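Local coordinates for protein putative dehydrogenase (Pseudarthrobacter phenanthrenivorans, PDB 6A3F) that catalyses the NAD(+)-dependent oxidation of levoglucosan to 3-dehydrolevoglucosan, working as a homotetramer of the Gfo/Idh/MocA family, at residues T101-H106 / S200-G205; P125-R128 / E132-A135. All blocks are in the same frame, centred on the assembly; numbering follows the deposited sequence.

Interaction 1 of 2, residues T101-H106 / S200-G205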
ATOM      1  N   THR B 101     -23.206  28.811   0.322  1.00 27.49           N
ATOM      2  CA  THR B 101     -24.537  28.258   0.535  1.00 27.86           C
ATOM      3  C   THR B 101     -24.720  26.988  -0.317  1.00 32.07           C
ATOM      4  O   THR B 101     -23.963  26.727  -1.290  1.00 28.59           O
ATOM      5  CB  THR B 101     -25.602  29.274   0.076  1.00 28.88           C
ATOM      6  OG1 THR B 101     -25.510  29.398  -1.345  1.00 25.68           O
ATOM      7  CG2 THR B 101     -25.463  30.665   0.669  1.00 29.19           C
ATOM      8  N   PRO B 102     -25.840  26.301  -0.108  1.00 29.73           N
ATOM      9  CA  PRO B 102     -26.280  25.321  -1.082  1.00 29.98           C
ATOM     10  C   PRO B 102     -26.504  25.863  -2.502  1.00 29.32           C
ATOM     11  O   PRO B 102     -26.617  27.081  -2.716  1.00 27.38           O
ATOM     12  CB  PRO B 102     -27.591  24.783  -0.477  1.00 32.08           C
ATOM     13  CG  PRO B 102     -27.379  24.993   1.032  1.00 29.97           C
ATOM     14  CD  PRO B 102     -26.739  26.360   1.056  1.00 31.47           C
ATOM     15  N   ASN B 103     -26.582  24.930  -3.462  1.00 26.27           N
ATOM     16  CA  ASN B 103     -26.437  25.234  -4.919  1.00 31.76           C
ATOM     17  C   ASN B 103     -27.559  26.172  -5.393  1.00 27.88           C
ATOM     18  O   ASN B 103     -27.387  26.867  -6.387  1.00 31.65           O
ATOM     19  CB  ASN B 103     -26.448  23.962  -5.792  1.00 33.84           C
ATOM     20  CG  ASN B 103     -25.611  22.830  -5.236  1.00 34.62           C
ATOM     21  OD1 ASN B 103     -24.818  23.067  -4.326  1.00 38.88           O
ATOM     22  ND2 ASN B 103     -25.768  21.613  -5.761  1.00 31.17           N
ATOM     23  N   HIS B 104     -28.716  26.116  -4.736  1.00 28.12           N
ATOM     24  CA  HIS B 104     -29.889  26.839  -5.222  1.00 32.15           C
ATOM     25  C   HIS B 104     -29.741  28.350  -5.039  1.00 34.30           C
ATOM     26  O   HIS B 104     -30.401  29.112  -5.782  1.00 32.89           O
ATOM     27  CB  HIS B 104     -31.167  26.287  -4.575  1.00 33.96           C
ATOM     28  CG  HIS B 104     -31.343  26.592  -3.130  1.00 36.93           C
ATOM     29  ND1 HIS B 104     -30.386  26.286  -2.179  1.00 37.74           N
ATOM     30  CD2 HIS B 104     -32.386  27.150  -2.462  1.00 39.07           C
ATOM     31  CE1 HIS B 104     -30.819  26.653  -0.984  1.00 39.39           C
ATOM     32  NE2 HIS B 104     -32.048  27.203  -1.131  1.00 37.06           N
ATOM     33  N   LEU B 105     -28.871  28.815  -4.127  1.00 31.66           N
ATOM     34  CA  LEU B 105     -28.721  30.264  -3.864  1.00 30.20           C
ATOM     35  C   LEU B 105     -27.480  30.865  -4.518  1.00 32.10           C
ATOM     36  O   LEU B 105     -27.331  32.067  -4.485  1.00 31.74           O
ATOM     37  CB  LEU B 105     -28.660  30.487  -2.355  1.00 34.56           C
ATOM     38  CG  LEU B 105     -29.910  30.034  -1.604  1.00 37.89           C
ATOM     39  CD1 LEU B 105     -29.689  30.085  -0.095  1.00 38.94           C
ATOM     40  CD2 LEU B 105     -31.125  30.862  -2.023  1.00 42.21           C
ATOM     41  N   HIS B 106     -26.616  30.083  -5.134  1.00 28.76           N
ATOM     42  CA  HIS B 106     -25.412  30.673  -5.744  1.00 28.44           C
ATOM     43  C   HIS B 106     -25.711  31.807  -6.732  1.00 26.64           C
ATOM     44  O   HIS B 106     -25.000  32.801  -6.730  1.00 28.86           O
ATOM     45  CB  HIS B 106     -24.594  29.626  -6.510  1.00 27.50           C
ATOM     46  CG  HIS B 106     -24.027  28.569  -5.630  1.00 29.28           C
ATOM     47  ND1 HIS B 106     -23.340  27.501  -6.140  1.00 25.52           N
ATOM     48  CD2 HIS B 106     -24.079  28.377  -4.293  1.00 28.86           C
ATOM     49  CE1 HIS B 106     -22.999  26.695  -5.156  1.00 24.18           C
ATOM     50  NE2 HIS B 106     -23.424  27.205  -4.022  1.00 26.67           N
ATOM     51  N   SER B 200     -34.564  19.642  -6.765  1.00 33.18           N
ATOM     52  CA  SER B 200     -35.080  21.044  -6.808  1.00 33.65           C
ATOM     53  C   SER B 200     -34.131  22.016  -6.080  1.00 35.47           C
ATOM     54  O   SER B 200     -34.145  23.214  -6.375  1.00 33.93           O
ATOM     55  CB  SER B 200     -36.510  21.127  -6.261  1.00 34.49           C
ATOM     56  OG  SER B 200     -36.551  20.777  -4.890  1.00 32.40           O
ATOM     57  N   ILE B 201     -33.247  21.510  -5.206  1.00 33.18           N
ATOM     58  CA  ILE B 201     -32.253  22.355  -4.491  1.00 32.35           C
ATOM     59  C   ILE B 201     -30.847  22.107  -5.062  1.00 28.90           C
ATOM     60  O   ILE B 201     -30.162  23.030  -5.495  1.00 31.52           O
ATOM     61  CB  ILE B 201     -32.344  22.068  -2.984  1.00 32.41           C
ATOM     62  CG1 ILE B 201     -33.788  22.211  -2.497  1.00 40.23           C
ATOM     63  CG2 ILE B 201     -31.408  22.974  -2.193  1.00 32.36           C
ATOM     64  CD1 ILE B 201     -34.343  23.607  -2.718  1.00 43.21           C
ATOM     65  N   ALA B 202     -30.448  20.852  -5.096  1.00 28.52           N
ATOM     66  CA  ALA B 202     -29.067  20.482  -5.519  1.00 27.15           C
ATOM     67  C   ALA B 202     -28.924  20.438  -7.046  1.00 29.30           C
ATOM     68  O   ALA B 202     -27.849  20.725  -7.591  1.00 31.03           O
ATOM     69  CB  ALA B 202     -28.721  19.146  -4.905  1.00 27.29           C
ATOM     70  N   GLY B 203     -29.978  20.054  -7.766  1.00 30.93           N
ATOM     71  CA  GLY B 203     -29.875  19.952  -9.231  1.00 30.92           C
ATOM     72  C   GLY B 203     -29.534  18.543  -9.676  1.00 32.61           C
ATOM     73  O   GLY B 203     -30.164  17.998 -10.601  1.00 33.54           O
ATOM     74  N   SER B 204     -28.540  17.950  -9.001  1.00 27.45           N
ATOM     75  CA  SER B 204     -28.145  16.552  -9.181  1.00 26.08           C
ATOM     76  C   SER B 204     -27.534  16.049  -7.872  1.00 22.38           C
ATOM     77  O   SER B 204     -27.428  16.810  -6.959  1.00 24.66           O
ATOM     78  CB  SER B 204     -27.171  16.392 -10.348  1.00 25.95           C
ATOM     79  OG  SER B 204     -25.946  17.095 -10.087  1.00 25.15           O
ATOM     80  N   GLY B 205     -27.144  14.774  -7.824  1.00 22.94           N
ATOM     81  CA  GLY B 205     -26.667  14.102  -6.611  1.00 24.20           C
ATOM     82  C   GLY B 205     -25.154  13.946  -6.642  1.00 20.98           C
ATOM     83  O   GLY B 205     -24.465  14.963  -6.593  1.00 22.35           O
TER

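Interaction 2 of 2, residues P125-R128 / E132-A135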
ATOM      1  N   PRO B 125     -21.261  22.776  -7.039  1.00 21.83           N
ATOM      2  CA  PRO B 125     -21.215  23.172  -8.454  1.00 24.42           C
ATOM      3  C   PRO B 125     -21.600  24.664  -8.610  1.00 23.05           C
ATOM      4  O   PRO B 125     -22.146  25.271  -7.692  1.00 27.33           O
ATOM      5  CB  PRO B 125     -22.207  22.217  -9.104  1.00 24.59           C
ATOM      6  CG  PRO B 125     -23.248  21.973  -8.023  1.00 25.63           C
ATOM      7  CD  PRO B 125     -22.443  21.956  -6.745  1.00 25.08           C
ATOM      8  N   LEU B 126     -21.332  25.265  -9.751  1.00 24.63           N
ATOM      9  CA  LEU B 126     -21.469  26.699  -9.771  1.00 23.74           C
ATOM     10  C   LEU B 126     -22.941  27.057  -9.486  1.00 23.45           C
ATOM     11  O   LEU B 126     -23.248  27.937  -8.711  1.00 25.62           O
ATOM     12  CB  LEU B 126     -21.011  27.221 -11.127  1.00 26.24           C
ATOM     13  CG  LEU B 126     -20.906  28.748 -11.188  1.00 27.94           C
ATOM     14  CD1 LEU B 126     -19.820  29.252 -10.258  1.00 30.30           C
ATOM     15  CD2 LEU B 126     -20.648  29.229 -12.614  1.00 31.53           C
ATOM     16  N   ALA B 127     -23.836  26.320 -10.091  1.00 27.96           N
ATOM     17  CA  ALA B 127     -25.250  26.460  -9.813  1.00 31.56           C
ATOM     18  C   ALA B 127     -25.965  25.100  -9.968  1.00 36.48           C
ATOM     19  O   ALA B 127     -25.352  24.093 -10.352  1.00 33.13           O
ATOM     20  CB  ALA B 127     -25.801  27.517 -10.751  1.00 31.61           C
ATOM     21  N   ARG B 128     -27.287  25.154  -9.756  1.00 43.27           N
ATOM     22  CA  ARG B 128     -28.265  24.039  -9.777  1.00 43.02           C
ATOM     23  C   ARG B 128     -28.383  23.496 -11.205  1.00 46.65           C
ATOM     24  O   ARG B 128     -28.536  22.311 -11.402  1.00 49.98           O
ATOM     25  CB  ARG B 128     -29.591  24.607  -9.245  1.00 47.45           C
ATOM     26  CG  ARG B 128     -30.536  23.654  -8.533  1.00 47.47           C
ATOM     27  CD  ARG B 128     -31.837  24.340  -8.112  1.00 46.77           C
ATOM     28  NE  ARG B 128     -32.163  25.542  -8.899  1.00 48.71           N
ATOM     29  CZ  ARG B 128     -32.202  26.794  -8.431  1.00 52.35           C
ATOM     30  NH1 ARG B 128     -32.048  27.834  -9.233  1.00 48.45           N
ATOM     31  NH2 ARG B 128     -32.417  27.023  -7.156  1.00 56.06           N
ATOM     32  N   GLU B 132     -28.622  28.407 -15.257  1.00 33.08           N
ATOM     33  CA  GLU B 132     -28.317  29.223 -14.127  1.00 36.71           C
ATOM     34  C   GLU B 132     -26.812  29.533 -14.078  1.00 31.79           C
ATOM     35  O   GLU B 132     -26.406  30.637 -13.773  1.00 28.23           O
ATOM     36  CB  GLU B 132     -28.780  28.454 -12.905  1.00 39.09           C
ATOM     37  CG  GLU B 132     -28.795  29.248 -11.644  1.00 42.06           C
ATOM     38  CD  GLU B 132     -29.506  28.499 -10.529  1.00 40.25           C
ATOM     39  OE1 GLU B 132     -30.244  29.134  -9.794  1.00 47.21           O
ATOM     40  OE2 GLU B 132     -29.340  27.279 -10.421  1.00 39.19           O
ATOM     41  N   SER B 133     -25.987  28.542 -14.414  1.00 32.18           N
ATOM     42  CA  SER B 133     -24.536  28.767 -14.390  1.00 32.13           C
ATOM     43  C   SER B 133     -24.122  29.784 -15.470  1.00 30.47           C
ATOM     44  O   SER B 133     -23.244  30.599 -15.257  1.00 25.24           O
ATOM     45  CB  SER B 133     -23.792  27.458 -14.534  1.00 33.60           C
ATOM     46  OG  SER B 133     -24.214  26.467 -13.577  1.00 27.96           O
ATOM     47  N   LYS B 134     -24.785  29.747 -16.634  1.00 29.71           N
ATOM     48  CA  LYS B 134     -24.497  30.712 -17.729  1.00 31.50           C
ATOM     49  C   LYS B 134     -24.768  32.156 -17.287  1.00 29.26           C
ATOM     50  O   LYS B 134     -23.999  33.066 -17.593  1.00 29.25           O
ATOM     51  CB  LYS B 134     -25.370  30.380 -18.936  1.00 33.17           C
ATOM     52  CG  LYS B 134     -25.095  31.221 -20.177  1.00 35.92           C
ATOM     53  CD  LYS B 134     -26.069  30.923 -21.317  1.00 39.78           C
ATOM     54  CE  LYS B 134     -25.686  31.626 -22.612  1.00 40.87           C
ATOM     55  NZ  LYS B 134     -25.808  33.083 -22.436  1.00 42.79           N
ATOM     56  N   ALA B 135     -25.849  32.354 -16.540  1.00 30.39           N
ATOM     57  CA  ALA B 135     -26.213  33.661 -16.064  1.00 33.06           C
ATOM     58  C   ALA B 135     -25.131  34.181 -15.121  1.00 32.71           C
ATOM     59  O   ALA B 135     -24.810  35.364 -15.116  1.00 26.78           O
ATOM     60  CB  ALA B 135     -27.559  33.612 -15.376  1.00 34.24           C
TER

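Interaction 1 of 2, residues T101-H106 / S200-G205
Asn-103 and His-104 meet the end of the short, weakly bonded helix 199-202 through one polar and one apolar contact. The polar one is a hydrogen bond from Asn-103 ND2 to Ala-202 O, 2.9 Å long and nearly straight at 162°. The donor lies in the carbonyl plane and takes a lone pair of the oxygen, while that oxygen sits almost in the plane of the amide, so each partner lies close to the other's plane. With CG anti to its carbonyl carbon (chi1 -44°), Asn-103 sends the amide across to the helix end; a short amide suits the place, as it can donate to a main-chain oxygen without carrying charge. Ala-202 has only a methyl, whose CB rests 3.9 Å from Asn-103 ND2, and Gly-203 then takes a positive phi to end the helix.

The apolar half is a CH-pi contact. Ile-201 CG2 stands over one face of the His-104 imidazole, 3.8 Å from its centroid and displaced toward the rim near ND1. Leu-105 CG lies over the opposite face, which sandwiches the ring between two branched aliphatic side chains, with Pro-102 CB at its edge. His-104 reaches this slot by placing CG between backbone N and carbonyl carbon (chi1 71°), alongside Ile-201. Its ND1 is buried here with no polar partner.

Within the loop, His-106 NE2 donates to Thr-101 O (2.8 Å), and Asn-103 CA lies over the His-106 ring. Thr-101, Asn-103 and His-106 all bind NADH, and Trp-195, another NADH-binding residue, packs on Pro-102 and Asn-103. The contact thus joins the loop between strand 96-100 and helix 106-115 of the Rossmann domain to helix 199-202 of the substrate-binding domain, just ahead of helix 206-221.

Interaction 2 of 2, residues P125-R128 / E132-A135
Van der Waals packing centres on Ala-127, whose CB fits against the aliphatic part of Glu-132, 3.6 Å from its CG, and against Ser-133 OG at 3.4 Å. A methyl suits this spot, where the loop runs close to the helix. In Leu-126 a first torsion of -171°, CG anti to the backbone N, carries CD2 over to Ser-133 CB, at 4.1 Å; the same side chain also packs on Met-136 and on Phe-380 of helix 380-399.

Across the two segments the polar contacts belong to Glu-132. Its extended chain carries the carboxylate back to the loop, where OE2 accepts a weak hydrogen bond from Arg-128 N, 3.0 Å long and bent to 134°. A salt bridge between Arg-128 NH1 and Glu-132 OE1 would suit the opposite charges, but its detail is doubtful because those atoms are modelled too close together. Ser-133 OG turns instead to Thr-129 O, just ahead of its helix.

The loop continues the Glu-Lys-Pro signature of the Gfo/Idh/MocA family, here Glu-123, Lys-124 and cis-bonded Pro-125; Glu-123 and Lys-124 bind NADH, and Lys-124 also binds levoglucosan.

From the N terminus, the chain leaves strand 96-100 into the loop 101-106, the first half of interaction 1, and continues through helix 106-115 and strand 119-122. Interaction 2 follows, a local closure between 125-128 and 132-135 with three residues between. Only after strand 174-182 of the second domain does 200-205 return to complete interaction 1, a long loop that encloses interaction 2. The centres are about 9 Å apart, and the two meet directly: His-106 ND1 probably hydrogen-bonds Leu-126 O at 2.6 Å. Interaction 2 thus organises one turn inside the nucleotide-binding domain, while interaction 1 ties that domain to the substrate-binding one.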